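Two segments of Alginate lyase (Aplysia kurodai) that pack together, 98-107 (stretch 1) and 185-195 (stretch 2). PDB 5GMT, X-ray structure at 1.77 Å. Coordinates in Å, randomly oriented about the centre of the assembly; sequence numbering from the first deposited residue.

Stretch 1, residues 98-107: DVYFENFGFG
Stretch 2 185-195: RFMNNKWHSIS

Phe101 anchors the apolar centre. Its m rotamer (chi1 -62°, chi2 89°) carries the ring against two aromatic partners: CE1 lies 3.7 Å from CD1 of Phe186, the ring planes inclined at 45°, while its edge meets the face of His192, with CD1 3.5 Å from His192 CE1. Phe186 (m) also receives Phe106 (m), whose CE1 lies 3.9 Å from Phe186 CB. Nearby, Val99 (p) brings CG1 to 3.6 Å from CD1 of Ile194 (m, t), two branched aliphatics filling buried space. The neighbouring residues of the strand turn to the other face, where Tyr100 (t, chi2 -81°) sets its CB 3.6 Å from the centroid of the Trp191 six-membered ring and directs its ring edge at the indole face; the broad indole (m, chi2 108°) accommodates both.

The framework is antiparallel: strands 98-102 and 191-195, both extended, run at 148°, pairing Asp98 with Ser193, Val99 with His192 and Tyr100 with Trp191 (CA-CA 4.5, 5.2 and 4.2 Å). Val99 N donates to His192 O (2.9 Å) and His192 N to Val99 O (2.8 Å). His192 (m, chi2 69°) suits its place by using both ring nitrogens: ND1 donates to Val99 O at 3.3 Å, and NE2 accepts from Met187 N at 2.8 Å, tying the strand to the type II turn 187-190. Beyond, Phe101 N bonds weakly to Lys190 O (3.4 Å), and Asn189 N donates to Phe101 O (2.7 Å).

At the polar edge, Asn189 takes the turn's positive phi (59/37). Asn188 (t, chi2 22°) OD1 accepts a hydrogen bond from Phe104 N (3.0 Å), its side-chain carbonyl serving a backbone NH beyond the end of the strand. One water joins Tyr100 OH (2.6 Å) to Asn189 OD1 (2.8 Å). At the other end, Ser193 OG (m) donates to Asp98 OD1 (m) at 2.7 Å.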

ATOM      1  N   ASP A  98       5.656  -4.496   8.951  1.00  7.39           N
ATOM      2  CA  ASP A  98       6.389  -3.501   9.709  1.00  6.97           C
ATOM      3  C   ASP A  98       7.211  -2.649   8.756  1.00  6.08           C
ATOM      4  O   ASP A  98       7.838  -3.180   7.842  1.00  6.59           O
ATOM      5  CB  ASP A  98       7.325  -4.162  10.730  1.00  7.17           C
ATOM      6  CG  ASP A  98       6.584  -4.973  11.772  1.00 11.99           C
ATOM      7  OD1 ASP A  98       5.402  -4.672  12.075  1.00 10.20           O
ATOM      8  OD2 ASP A  98       7.208  -5.914  12.305  1.00 12.71           O
ATOM      9  N   VAL A  99       7.221  -1.337   8.970  1.00  7.60           N
ATOM     10  CA  VAL A  99       8.098  -0.464   8.194  1.00  7.05           C
ATOM     11  C   VAL A  99       8.871   0.515   9.089  1.00  8.89           C
ATOM     12  O   VAL A  99       8.307   1.123  10.003  1.00  7.16           O
ATOM     13  CB  VAL A  99       7.296   0.315   7.117  1.00  6.42           C
ATOM     14  CG1 VAL A  99       6.161   1.124   7.751  1.00 11.17           C
ATOM     15  CG2 VAL A  99       8.200   1.213   6.297  1.00  6.65           C
ATOM     16  N   TYR A 100      10.173   0.628   8.821  1.00  6.55           N
ATOM     17  CA  TYR A 100      11.052   1.607   9.458  1.00  9.42           C
ATOM     18  C   TYR A 100      11.358   2.749   8.491  1.00  7.31           C
ATOM     19  O   TYR A 100      11.730   2.501   7.345  1.00  9.95           O
ATOM     20  CB  TYR A 100      12.360   0.928   9.899  1.00  8.05           C
ATOM     21  CG  TYR A 100      13.259   1.777  10.772  1.00 10.12           C
ATOM     22  CD1 TYR A 100      14.103   2.735  10.220  1.00 12.14           C
ATOM     23  CD2 TYR A 100      13.289   1.591  12.147  1.00 10.41           C
ATOM     24  CE1 TYR A 100      14.939   3.511  11.029  1.00  9.68           C
ATOM     25  CE2 TYR A 100      14.116   2.358  12.960  1.00 10.60           C
ATOM     26  CZ  TYR A 100      14.938   3.311  12.395  1.00 12.83           C
ATOM     27  OH  TYR A 100      15.757   4.068  13.215  1.00 16.03           O
ATOM     28  N   PHE A 101      11.218   3.995   8.942  1.00  9.31           N
ATOM     29  CA  PHE A 101      11.609   5.149   8.130  1.00 10.74           C
ATOM     30  C   PHE A 101      12.931   5.707   8.620  1.00 10.95           C
ATOM     31  O   PHE A 101      13.039   6.127   9.765  1.00  9.44           O
ATOM     32  CB  PHE A 101      10.549   6.262   8.179  1.00  9.44           C
ATOM     33  CG  PHE A 101       9.214   5.853   7.628  1.00 10.50           C
ATOM     34  CD1 PHE A 101       8.257   5.277   8.456  1.00 10.51           C
ATOM     35  CD2 PHE A 101       8.916   6.040   6.291  1.00 10.75           C
ATOM     36  CE1 PHE A 101       7.018   4.896   7.961  1.00 10.26           C
ATOM     37  CE2 PHE A 101       7.667   5.661   5.788  1.00 10.52           C
ATOM     38  CZ  PHE A 101       6.725   5.084   6.628  1.00 11.07           C
ATOM     39  N   GLU A 102      13.929   5.725   7.749  1.00  9.92           N
ATOM     40  CA  GLU A 102      15.243   6.239   8.140  1.00  9.99           C
ATOM     41  C   GLU A 102      15.587   7.524   7.396  1.00 11.61           C
ATOM     42  O   GLU A 102      15.686   7.528   6.164  1.00  9.64           O
ATOM     43  CB  GLU A 102      16.318   5.180   7.889  1.00 10.31           C
ATOM     44  CG  GLU A 102      17.712   5.649   8.250  1.00 10.63           C
ATOM     45  CD  GLU A 102      18.759   4.627   7.877  1.00 10.45           C
ATOM     46  OE1 GLU A 102      18.590   3.451   8.267  1.00 15.27           O
ATOM     47  OE2 GLU A 102      19.733   4.997   7.183  1.00 12.87           O
ATOM     48  N   ASN A 103      15.757   8.605   8.160  1.00 14.34           N
ATOM     49  CA  ASN A 103      16.130   9.925   7.643  1.00 14.12           C
ATOM     50  C   ASN A 103      15.031  10.595   6.806  1.00 10.40           C
ATOM     51  O   ASN A 103      15.312  11.235   5.793  1.00  9.63           O
ATOM     52  CB  ASN A 103      17.423   9.841   6.826  1.00 11.74           C
ATOM     53  CG  ASN A 103      18.180  11.151   6.806  1.00 13.45           C
ATOM     54  OD1 ASN A 103      18.119  11.921   7.761  1.00 13.29           O
ATOM     55  ND2 ASN A 103      18.876  11.422   5.713  1.00 12.06           N
ATOM     56  N   PHE A 104      13.785  10.448   7.250  1.00 10.92           N
ATOM     57  CA  PHE A 104      12.649  11.149   6.653  1.00 10.83           C
ATOM     58  C   PHE A 104      12.361  12.430   7.444  1.00 11.19           C
ATOM     59  O   PHE A 104      12.172  12.360   8.657  1.00 11.99           O
ATOM     60  CB  PHE A 104      11.403  10.256   6.644  1.00 11.07           C
ATOM     61  CG  PHE A 104      11.421   9.178   5.585  1.00 12.19           C
ATOM     62  CD1 PHE A 104      12.347   8.152   5.635  1.00 10.58           C
ATOM     63  CD2 PHE A 104      10.482   9.179   4.560  1.00 10.12           C
ATOM     64  CE1 PHE A 104      12.352   7.157   4.665  1.00 12.30           C
ATOM     65  CE2 PHE A 104      10.484   8.183   3.583  1.00  9.47           C
ATOM     66  CZ  PHE A 104      11.417   7.177   3.642  1.00 10.88           C
ATOM     67  N   GLY A 105      12.304  13.586   6.780  1.00 11.31           N
ATOM     68  CA  GLY A 105      12.484  13.694   5.342  1.00  8.74           C
ATOM     69  C   GLY A 105      11.268  13.300   4.516  1.00  9.90           C
ATOM     70  O   GLY A 105      11.426  12.785   3.416  1.00 11.51           O
ATOM     71  N   PHE A 106      10.060  13.532   5.027  1.00  8.15           N
ATOM     72  CA  PHE A 106       8.848  13.047   4.342  1.00  9.33           C
ATOM     73  C   PHE A 106       8.474  13.892   3.127  1.00 11.38           C
ATOM     74  O   PHE A 106       7.640  13.481   2.313  1.00 10.57           O
ATOM     75  CB  PHE A 106       7.660  12.996   5.312  1.00  8.22           C
ATOM     76  CG  PHE A 106       7.798  11.942   6.382  1.00 15.39           C
ATOM     77  CD1 PHE A 106       7.524  10.614   6.099  1.00 10.75           C
ATOM     78  CD2 PHE A 106       8.206  12.282   7.670  1.00  9.12           C
ATOM     79  CE1 PHE A 106       7.645   9.644   7.078  1.00 13.73           C
ATOM     80  CE2 PHE A 106       8.332  11.314   8.656  1.00 12.63           C
ATOM     81  CZ  PHE A 106       8.056   9.995   8.363  1.00 13.83           C
ATOM     82  N   GLY A 107       9.097  15.061   2.995  1.00  9.53           N
ATOM     83  CA  GLY A 107       8.792  15.958   1.887  1.00  9.72           C
ATOM     84  C   GLY A 107       7.307  16.300   1.871  1.00 12.12           C
ATOM     85  O   GLY A 107       6.742  16.704   2.891  1.00 12.81           O
ATOM     86  N   ARG A 185      -0.131   8.875  11.689  1.00 11.89           N
ATOM     87  CA  ARG A 185       1.057   9.600  11.274  1.00 13.38           C
ATOM     88  C   ARG A 185       2.277   8.711  11.424  1.00 17.99           C
ATOM     89  O   ARG A 185       2.343   7.879  12.326  1.00 20.52           O
ATOM     90  CB  ARG A 185       1.233  10.896  12.090  1.00 15.82           C
ATOM     91  CG  ARG A 185       2.474  11.725  11.699  1.00 25.63           C
ATOM     92  CD  ARG A 185       2.580  13.066  12.443  1.00 25.44           C
ATOM     93  NE  ARG A 185       1.838  14.135  11.773  1.00 25.98           N
ATOM     94  CZ  ARG A 185       1.992  15.437  12.014  1.00 29.71           C
ATOM     95  NH1 ARG A 185       2.873  15.859  12.913  1.00 31.14           N
ATOM     96  NH2 ARG A 185       1.263  16.323  11.350  1.00 28.80           N
ATOM     97  N   PHE A 186       3.224   8.891  10.516  1.00 10.68           N
ATOM     98  CA  PHE A 186       4.472   8.154  10.531  1.00 11.00           C
ATOM     99  C   PHE A 186       5.566   8.995  11.164  1.00 14.39           C
ATOM    100  O   PHE A 186       5.617  10.210  10.960  1.00 13.16           O
ATOM    101  CB  PHE A 186       4.850   7.743   9.113  1.00  9.05           C
ATOM    102  CG  PHE A 186       3.789   6.936   8.433  1.00  8.89           C
ATOM    103  CD1 PHE A 186       3.502   5.647   8.866  1.00 11.40           C
ATOM    104  CD2 PHE A 186       3.079   7.458   7.371  1.00  9.07           C
ATOM    105  CE1 PHE A 186       2.515   4.888   8.241  1.00 13.08           C
ATOM    106  CE2 PHE A 186       2.094   6.707   6.746  1.00  8.26           C
ATOM    107  CZ  PHE A 186       1.810   5.427   7.181  1.00 10.50           C
ATOM    108  N   MET A 187       6.436   8.340  11.928  1.00 12.21           N
ATOM    109  CA  MET A 187       7.508   9.028  12.642  1.00  9.80           C
ATOM    110  C   MET A 187       8.875   8.633  12.119  1.00 14.97           C
ATOM    111  O   MET A 187       9.148   7.453  11.909  1.00 14.98           O
ATOM    112  CB  MET A 187       7.427   8.725  14.140  1.00 13.53           C
ATOM    113  CG  MET A 187       6.084   9.056  14.753  1.00 19.16           C
ATOM    114  SD  MET A 187       6.083   8.813  16.539  1.00 22.27           S
ATOM    115  CE  MET A 187       7.176  10.131  17.060  1.00 20.05           C
ATOM    116  N   ASN A 188       9.731   9.626  11.912  1.00 14.12           N
ATOM    117  CA  ASN A 188      11.112   9.374  11.518  1.00 13.89           C
ATOM    118  C   ASN A 188      11.853   8.490  12.520  1.00 16.36           C
ATOM    119  O   ASN A 188      11.618   8.572  13.730  1.00 12.81           O
ATOM    120  CB  ASN A 188      11.844  10.704  11.345  1.00 16.19           C
ATOM    121  CG  ASN A 188      13.225  10.540  10.749  1.00 17.17           C
ATOM    122  OD1 ASN A 188      13.517   9.542  10.092  1.00 16.87           O
ATOM    123  ND2 ASN A 188      14.078  11.536  10.959  1.00 17.90           N
ATOM    124  N   ASN A 189      12.720   7.628  11.993  1.00 14.80           N
ATOM    125  CA  ASN A 189      13.630   6.794  12.784  1.00 13.59           C
ATOM    126  C   ASN A 189      12.930   5.867  13.767  1.00 15.39           C
ATOM    127  O   ASN A 189      13.425   5.615  14.875  1.00 13.55           O
ATOM    128  CB  ASN A 189      14.638   7.691  13.518  1.00 14.84           C
ATOM    129  CG  ASN A 189      15.495   8.502  12.553  1.00 19.75           C
ATOM    130  OD1 ASN A 189      15.910   7.999  11.505  1.00 22.38           O
ATOM    131  ND2 ASN A 189      15.731   9.772  12.883  1.00 24.26           N
ATOM    132  N   LYS A 190      11.783   5.336  13.347  1.00 10.81           N
ATOM    133  CA  LYS A 190      11.041   4.382  14.158  1.00 12.03           C
ATOM    134  C   LYS A 190      10.460   3.260  13.311  1.00  9.29           C
ATOM    135  O   LYS A 190      10.157   3.466  12.139  1.00 10.31           O
ATOM    136  CB  LYS A 190       9.900   5.082  14.893  1.00 12.91           C
ATOM    137  CG  LYS A 190      10.317   5.854  16.134  1.00 13.98           C
ATOM    138  CD  LYS A 190       9.068   6.299  16.889  1.00 18.75           C
ATOM    139  CE  LYS A 190       9.407   6.839  18.271  1.00 23.23           C
ATOM    140  NZ  LYS A 190       9.982   5.778  19.141  1.00 19.03           N
ATOM    141  N   TRP A 191      10.283   2.096  13.924  1.00 10.30           N
ATOM    142  CA  TRP A 191       9.493   1.027  13.337  1.00  8.89           C
ATOM    143  C   TRP A 191       8.021   1.357  13.508  1.00 11.25           C
ATOM    144  O   TRP A 191       7.625   1.948  14.520  1.00 11.08           O
ATOM    145  CB  TRP A 191       9.789  -0.318  14.002  1.00 10.78           C
ATOM    146  CG  TRP A 191      11.026  -0.996  13.515  1.00  9.25           C
ATOM    147  CD1 TRP A 191      12.210  -1.134  14.187  1.00  9.10           C
ATOM    148  CD2 TRP A 191      11.202  -1.647  12.252  1.00 10.02           C
ATOM    149  NE1 TRP A 191      13.111  -1.830  13.417  1.00  9.49           N
ATOM    150  CE2 TRP A 191      12.517  -2.157  12.222  1.00  9.56           C
ATOM    151  CE3 TRP A 191      10.370  -1.845  11.141  1.00  9.38           C
ATOM    152  CZ2 TRP A 191      13.028  -2.850  11.124  1.00  9.37           C
ATOM    153  CZ3 TRP A 191      10.872  -2.529  10.048  1.00  9.17           C
ATOM    154  CH2 TRP A 191      12.189  -3.027  10.043  1.00  8.69           C
ATOM    155  N   HIS A 192       7.217   0.958  12.527  1.00  8.76           N
ATOM    156  CA  HIS A 192       5.762   1.062  12.617  1.00 10.97           C
ATOM    157  C   HIS A 192       5.152  -0.274  12.261  1.00 10.60           C
ATOM    158  O   HIS A 192       5.567  -0.893  11.279  1.00 10.80           O
ATOM    159  CB  HIS A 192       5.212   2.132  11.673  1.00  9.12           C
ATOM    160  CG  HIS A 192       5.815   3.479  11.875  1.00  9.04           C
ATOM    161  ND1 HIS A 192       7.130   3.759  11.570  1.00 10.07           N
ATOM    162  CD2 HIS A 192       5.289   4.626  12.369  1.00  9.67           C
ATOM    163  CE1 HIS A 192       7.386   5.021  11.859  1.00 11.17           C
ATOM    164  NE2 HIS A 192       6.286   5.571  12.345  1.00 12.98           N
ATOM    165  N   SER A 193       4.188  -0.734  13.047  1.00  8.07           N
ATOM    166  CA  SER A 193       3.420  -1.898  12.623  1.00  9.59           C
ATOM    167  C   SER A 193       2.183  -1.373  11.926  1.00  9.02           C
ATOM    168  O   SER A 193       1.502  -0.474  12.434  1.00 10.23           O
ATOM    169  CB  SER A 193       3.057  -2.805  13.798  1.00 13.70           C
ATOM    170  OG  SER A 193       4.194  -3.532  14.219  1.00 16.20           O
ATOM    171  N   ILE A 194       1.911  -1.921  10.747  1.00 10.68           N
ATOM    172  CA  ILE A 194       0.817  -1.426   9.920  1.00  8.53           C
ATOM    173  C   ILE A 194      -0.160  -2.560   9.656  1.00  7.28           C
ATOM    174  O   ILE A 194       0.258  -3.667   9.313  1.00  8.33           O
ATOM    175  CB  ILE A 194       1.346  -0.857   8.588  1.00 11.10           C
ATOM    176  CG1 ILE A 194       2.208   0.385   8.862  1.00 13.33           C
ATOM    177  CG2 ILE A 194       0.192  -0.533   7.647  1.00 11.01           C
ATOM    178  CD1 ILE A 194       2.579   1.159   7.601  1.00 16.72           C
ATOM    179  N   SER A 195      -1.449  -2.309   9.856  1.00  4.81           N
ATOM    180  CA  SER A 195      -2.441  -3.273   9.395  1.00  5.83           C
ATOM    181  C   SER A 195      -3.457  -2.581   8.510  1.00  7.07           C
ATOM    182  O   SER A 195      -3.858  -1.453   8.782  1.00  8.33           O
ATOM    183  CB  SER A 195      -3.135  -3.980  10.576  1.00  8.74           C
ATOM    184  OG  SER A 195      -3.903  -3.086  11.351  1.00 13.79           O
TER
HETATM  185  O   HOH W   1      17.333   5.690  11.994  1.00 19.74           O
HETATM  186  O   HOH W   2      17.020  11.774  10.396  1.00 27.47           O